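Local coordinates for protein sulfur oxygenase/reductase (Halothiobacillus neapolitanus, PDB 6QPA) that probably oxidises and reduces elemental sulfur as an iron-dependent sulfur oxygenase reductase, assembling into a shell of 24 chains, at residues A[36-50]-A[74-87]. Numbering follows the deposited sequence.
Sequences TASHPGFLGFEQLLQ and MGMFQYTVWKDVHS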
loop_
_atom_site.group_PDB
_atom_site.type_symbol
_atom_site.label_atom_id
_atom_site.label_comp_id
_atom_site.label_asym_id
_atom_site.label_seq_id
_atom_site.Cartn_x
_atom_site.Cartn_y
_atom_site.Cartn_z
ATOM N N THR A 36 54.805 0.858 23.060
ATOM C CA THR A 36 55.101 0.915 24.488
ATOM C C THR A 36 55.949 -0.270 24.939
ATOM O O THR A 36 56.930 -0.100 25.675
ATOM C CB THR A 36 53.794 0.935 25.274
ATOM O OG1 THR A 36 52.950 1.971 24.769
ATOM C CG2 THR A 36 54.078 1.242 26.710
ATOM N N ALA A 37 55.611 -1.475 24.475
ATOM C CA ALA A 37 56.288 -2.706 24.901
ATOM C C ALA A 37 57.692 -2.881 24.305
ATOM O O ALA A 37 58.266 -3.972 24.451
ATOM C CB ALA A 37 55.434 -3.924 24.573
ATOM N N SER A 38 58.254 -1.912 23.580
ATOM C CA SER A 38 59.669 -1.986 23.247
ATOM C C SER A 38 60.557 -1.666 24.445
ATOM O O SER A 38 61.767 -1.899 24.380
ATOM C CB SER A 38 60.002 -1.026 22.106
ATOM O OG SER A 38 59.798 0.321 22.504
ATOM N N HIS A 39 59.986 -1.145 25.547
ATOM C CA HIS A 39 60.862 -0.681 26.618
ATOM C C HIS A 39 60.978 -1.726 27.715
ATOM O O HIS A 39 59.956 -2.260 28.166
ATOM C CB HIS A 39 60.341 0.629 27.204
ATOM C CG HIS A 39 61.337 1.321 28.073
ATOM N ND1 HIS A 39 61.638 0.885 29.346
ATOM C CD2 HIS A 39 62.129 2.397 27.841
ATOM C CE1 HIS A 39 62.565 1.670 29.866
ATOM N NE2 HIS A 39 62.883 2.591 28.971
ATOM N N PRO A 40 62.193 -2.010 28.195
ATOM C CA PRO A 40 62.360 -3.078 29.198
ATOM C C PRO A 40 61.717 -2.780 30.542
ATOM O O PRO A 40 61.528 -3.715 31.335
ATOM C CB PRO A 40 63.886 -3.181 29.357
ATOM C CG PRO A 40 64.397 -1.811 28.960
ATOM C CD PRO A 40 63.466 -1.344 27.856
ATOM N N GLY A 41 61.398 -1.521 30.840
ATOM C CA GLY A 41 60.683 -1.199 32.059
ATOM C C GLY A 41 59.171 -1.336 31.987
ATOM O O GLY A 41 58.489 -1.185 33.009
ATOM N N PHE A 42 58.633 -1.682 30.817
ATOM C CA PHE A 42 57.192 -1.793 30.628
ATOM C C PHE A 42 56.684 -3.134 31.133
ATOM O O PHE A 42 57.181 -4.188 30.728
ATOM C CB PHE A 42 56.834 -1.637 29.157
ATOM C CG PHE A 42 55.371 -1.870 28.860
ATOM C CD1 PHE A 42 54.407 -0.970 29.289
ATOM C CD2 PHE A 42 54.963 -2.998 28.153
ATOM C CE1 PHE A 42 53.063 -1.175 29.015
ATOM C CE2 PHE A 42 53.612 -3.220 27.879
ATOM C CZ PHE A 42 52.658 -2.302 28.310
ATOM N N LEU A 43 55.683 -3.095 32.015
ATOM C CA LEU A 43 55.215 -4.288 32.705
ATOM C C LEU A 43 53.814 -4.749 32.311
ATOM O O LEU A 43 53.485 -5.920 32.538
ATOM C CB LEU A 43 55.249 -4.057 34.219
ATOM C CG LEU A 43 56.585 -3.603 34.792
ATOM C CD1 LEU A 43 56.456 -3.315 36.303
ATOM C CD2 LEU A 43 57.645 -4.658 34.519
ATOM N N GLY A 44 53.003 -3.892 31.711
ATOM C CA GLY A 44 51.668 -4.294 31.318
ATOM C C GLY A 44 50.758 -3.094 31.168
ATOM O O GLY A 44 51.172 -1.944 31.331
ATOM N N PHE A 45 49.507 -3.387 30.807
ATOM C CA PHE A 45 48.562 -2.315 30.542
ATOM C C PHE A 45 47.128 -2.793 30.749
ATOM O O PHE A 45 46.846 -3.996 30.797
ATOM C CB PHE A 45 48.756 -1.730 29.130
ATOM C CG PHE A 45 48.310 -2.627 28.017
ATOM C CD1 PHE A 45 46.981 -2.631 27.589
ATOM C CD2 PHE A 45 49.221 -3.457 27.374
ATOM C CE1 PHE A 45 46.555 -3.472 26.547
ATOM C CE2 PHE A 45 48.807 -4.301 26.309
ATOM C CZ PHE A 45 47.474 -4.308 25.907
ATOM N N GLU A 46 46.228 -1.816 30.889
ATOM C CA GLU A 46 44.787 -2.033 30.992
ATOM C C GLU A 46 44.121 -0.986 30.122
ATOM O O GLU A 46 44.353 0.205 30.323
ATOM C CB GLU A 46 44.278 -1.884 32.434
ATOM C CG GLU A 46 44.991 -2.721 33.454
ATOM C CD GLU A 46 44.454 -4.133 33.510
ATOM O OE1 GLU A 46 43.442 -4.391 32.844
ATOM O OE2 GLU A 46 45.044 -4.980 34.210
ATOM N N GLN A 47 43.340 -1.412 29.138
ATOM C CA GLN A 47 42.545 -0.490 28.338
ATOM C C GLN A 47 41.109 -0.536 28.856
ATOM O O GLN A 47 40.417 -1.556 28.726
ATOM C CB GLN A 47 42.625 -0.819 26.846
ATOM C CG GLN A 47 42.015 0.283 25.960
ATOM C CD GLN A 47 41.973 -0.078 24.482
ATOM O OE1 GLN A 47 41.515 -1.158 24.106
ATOM N NE2 GLN A 47 42.443 0.835 23.634
ATOM N N LEU A 48 40.671 0.555 29.478
ATOM C CA LEU A 48 39.373 0.608 30.134
ATOM C C LEU A 48 38.470 1.577 29.385
ATOM O O LEU A 48 38.838 2.737 29.176
ATOM C CB LEU A 48 39.533 1.044 31.585
ATOM C CG LEU A 48 40.475 0.244 32.480
ATOM C CD1 LEU A 48 40.546 0.885 33.870
ATOM C CD2 LEU A 48 39.982 -1.191 32.606
ATOM N N LEU A 49 37.295 1.106 28.984
ATOM C CA LEU A 49 36.294 1.936 28.329
ATOM C C LEU A 49 35.124 2.145 29.282
ATOM O O LEU A 49 34.585 1.179 29.827
ATOM C CB LEU A 49 35.818 1.295 27.015
ATOM C CG LEU A 49 34.858 2.178 26.212
ATOM C CD1 LEU A 49 35.575 3.466 25.796
ATOM C CD2 LEU A 49 34.317 1.439 24.982
ATOM N N GLN A 50 34.731 3.395 29.503
ATOM C CA GLN A 50 33.648 3.640 30.455
ATOM C C GLN A 50 32.320 3.112 29.921
ATOM O O GLN A 50 32.004 3.273 28.740
ATOM C CB GLN A 50 33.516 5.125 30.773
ATOM C CG GLN A 50 32.405 5.415 31.761
ATOM C CD GLN A 50 32.312 6.892 32.071
ATOM O OE1 GLN A 50 32.861 7.724 31.353
ATOM N NE2 GLN A 50 31.621 7.222 33.137
ATOM N N MET A 74 32.628 9.429 26.317
ATOM C CA MET A 74 32.809 8.349 27.270
ATOM C C MET A 74 34.260 8.338 27.720
ATOM O O MET A 74 35.159 8.670 26.942
ATOM C CB MET A 74 32.409 7.015 26.639
ATOM C CG MET A 74 33.236 6.639 25.437
ATOM S SD MET A 74 32.345 5.457 24.380
ATOM C CE MET A 74 31.597 4.408 25.605
ATOM N N GLY A 75 34.481 8.003 28.984
ATOM C CA GLY A 75 35.836 7.930 29.491
ATOM C C GLY A 75 36.595 6.781 28.850
ATOM O O GLY A 75 36.032 5.731 28.539
ATOM N N MET A 76 37.883 6.999 28.619
ATOM C CA MET A 76 38.772 5.944 28.139
ATOM C C MET A 76 40.067 6.078 28.919
ATOM O O MET A 76 40.762 7.086 28.790
ATOM C CB MET A 76 39.014 6.042 26.639
ATOM C CG MET A 76 39.138 4.683 25.979
ATOM S SD MET A 76 40.856 4.314 25.706
ATOM C CE MET A 76 41.180 5.413 24.313
ATOM N N PHE A 77 40.348 5.107 29.778
ATOM C CA PHE A 77 41.520 5.123 30.645
ATOM C C PHE A 77 42.453 4.013 30.206
ATOM O O PHE A 77 42.043 2.850 30.146
ATOM C CB PHE A 77 41.161 4.887 32.116
ATOM C CG PHE A 77 40.522 6.059 32.808
ATOM C CD1 PHE A 77 39.935 7.088 32.094
ATOM C CD2 PHE A 77 40.510 6.117 34.201
ATOM C CE1 PHE A 77 39.333 8.157 32.748
ATOM C CE2 PHE A 77 39.926 7.184 34.865
ATOM C CZ PHE A 77 39.331 8.213 34.131
ATOM N N GLN A 78 43.699 4.350 29.940
ATOM C CA GLN A 78 44.699 3.346 29.599
ATOM C C GLN A 78 45.723 3.307 30.727
ATOM O O GLN A 78 46.446 4.281 30.940
ATOM C CB GLN A 78 45.350 3.641 28.243
ATOM C CG GLN A 78 44.418 3.434 27.037
ATOM C CD GLN A 78 45.018 3.875 25.690
ATOM O OE1 GLN A 78 45.656 4.922 25.590
ATOM N NE2 GLN A 78 44.813 3.062 24.656
ATOM N N TYR A 79 45.749 2.216 31.488
ATOM C CA TYR A 79 46.839 2.009 32.431
ATOM C C TYR A 79 48.049 1.518 31.671
ATOM O O TYR A 79 47.947 0.548 30.924
ATOM C CB TYR A 79 46.524 0.954 33.493
ATOM C CG TYR A 79 45.413 1.219 34.468
ATOM C CD1 TYR A 79 44.465 2.205 34.249
ATOM C CD2 TYR A 79 45.300 0.436 35.611
ATOM C CE1 TYR A 79 43.439 2.414 35.149
ATOM C CE2 TYR A 79 44.287 0.634 36.523
ATOM C CZ TYR A 79 43.353 1.620 36.293
ATOM O OH TYR A 79 42.335 1.798 37.215
ATOM N N THR A 80 49.196 2.139 31.885
ATOM C CA THR A 80 50.461 1.505 31.546
ATOM C C THR A 80 51.271 1.394 32.823
ATOM O O THR A 80 51.281 2.316 33.638
ATOM C CB THR A 80 51.255 2.252 30.456
ATOM O OG1 THR A 80 51.448 3.607 30.848
ATOM C CG2 THR A 80 50.497 2.195 29.101
ATOM N N VAL A 81 51.875 0.233 33.019
ATOM C CA VAL A 81 52.504 -0.142 34.280
ATOM C C VAL A 81 54.010 -0.259 34.060
ATOM O O VAL A 81 54.459 -0.878 33.082
ATOM C CB VAL A 81 51.877 -1.445 34.806
ATOM C CG1 VAL A 81 52.395 -1.779 36.204
ATOM C CG2 VAL A 81 50.322 -1.286 34.791
ATOM N N TRP A 82 54.787 0.336 34.966
ATOM C CA TRP A 82 56.201 0.614 34.744
ATOM C C TRP A 82 57.019 0.279 35.980
ATOM O O TRP A 82 56.548 0.423 37.113
ATOM C CB TRP A 82 56.430 2.102 34.404
ATOM C CG TRP A 82 55.693 2.492 33.193
ATOM C CD1 TRP A 82 54.422 3.009 33.123
ATOM C CD2 TRP A 82 56.138 2.330 31.852
ATOM N NE1 TRP A 82 54.073 3.210 31.811
ATOM C CE2 TRP A 82 55.103 2.789 31.009
ATOM C CE3 TRP A 82 57.324 1.853 31.274
ATOM C CZ2 TRP A 82 55.220 2.784 29.611
ATOM C CZ3 TRP A 82 57.441 1.856 29.883
ATOM C CH2 TRP A 82 56.398 2.325 29.074
ATOM N N LYS A 83 58.274 -0.110 35.745
ATOM C CA LYS A 83 59.205 -0.278 36.855
ATOM C C LYS A 83 59.396 1.030 37.606
ATOM O O LYS A 83 59.562 1.024 38.830
ATOM C CB LYS A 83 60.555 -0.794 36.357
ATOM C CG LYS A 83 60.524 -2.206 35.810
ATOM C CD LYS A 83 61.917 -2.663 35.363
ATOM C CE LYS A 83 61.887 -4.077 34.776
ATOM N NZ LYS A 83 63.230 -4.461 34.219
ATOM N N ASP A 84 59.371 2.160 36.892
ATOM C CA ASP A 84 59.581 3.464 37.499
ATOM C C ASP A 84 59.129 4.540 36.531
ATOM O O ASP A 84 58.858 4.274 35.356
ATOM C CB ASP A 84 61.048 3.669 37.890
ATOM C CG ASP A 84 62.003 3.275 36.781
ATOM O OD1 ASP A 84 61.806 3.679 35.612
ATOM O OD2 ASP A 84 62.945 2.523 37.074
ATOM N N VAL A 85 59.090 5.776 37.040
ATOM C CA VAL A 85 58.701 6.915 36.219
ATOM C C VAL A 85 59.649 7.064 35.039
ATOM O O VAL A 85 59.215 7.271 33.903
ATOM C CB VAL A 85 58.668 8.191 37.081
ATOM C CG1 VAL A 85 58.634 9.449 36.210
ATOM C CG2 VAL A 85 57.478 8.161 38.013
ATOM N N HIS A 86 60.957 6.911 35.283
ATOM C CA HIS A 86 61.943 7.156 34.235
ATOM C C HIS A 86 61.710 6.255 33.036
ATOM O O HIS A 86 61.899 6.676 31.891
ATOM C CB HIS A 86 63.370 6.938 34.752
ATOM C CG HIS A 86 64.418 7.183 33.704
ATOM N ND1 HIS A 86 64.925 6.181 32.900
ATOM C CD2 HIS A 86 65.019 8.327 33.292
ATOM C CE1 HIS A 86 65.808 6.689 32.061
ATOM N NE2 HIS A 86 65.888 7.989 32.283
ATOM N N SER A 87 61.325 5.003 33.281
ATOM C CA SER A 87 61.087 4.086 32.176
ATOM C C SER A 87 59.970 4.593 31.277
ATOM O O SER A 87 60.087 4.554 30.047
ATOM C CB SER A 87 60.786 2.691 32.709
ATOM O OG SER A 87 61.933 2.195 33.384
HETATM O O HOH W 1 62.987 -6.028 31.706
#
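Strands 42-50 and 74-82 run antiparallel, their axes 173° apart, and backbone bonds pair Glu-46 with Tyr-79 and Leu-48 with Phe-77. The pair illustrates how one sheet serves two faces, with Leu-48 and Tyr-79 on one and Phe-42, Thr-80 and Trp-82, toward the metal, on the other. At the Gln-50 end, the extended chain of Gln-50, its CG trans to the backbone N (chi1 -180°), carries OE1 out to accept from Gly-75 N at 2.9 Å, the N-H meeting a lone pair of OE1 in the plane of the side-chain amide carbonyl. Leu-48 CD1 meets Tyr-79 CE1 at 3.5 Å, while the tyrosine hydroxyl bonds to His-256. On the other face Phe-42 turns its edge to Trp-82, planes 62° apart; Phe-42 CD1 lies over one indole face toward its rim, and Phe-42 CB is 3.6 Å from Trp-82 CZ3. Thr-36 CG2 adds its methyl, 3.5 Å from Trp-82 CZ2. The 2.8 Å bond from Trp-82 NE1 to Thr-80 OG1, nearly in the ring plane, helps fix the indole's rotation. Trp-82 also meets the ring of iron ligand His-88, and the Thr-80 side chain lies beside the ligand Glu-116, placing this antiparallel pair of the ferredoxin-like (dimeric alpha-beta barrel) fold in the second shell of the facial-triad iron site.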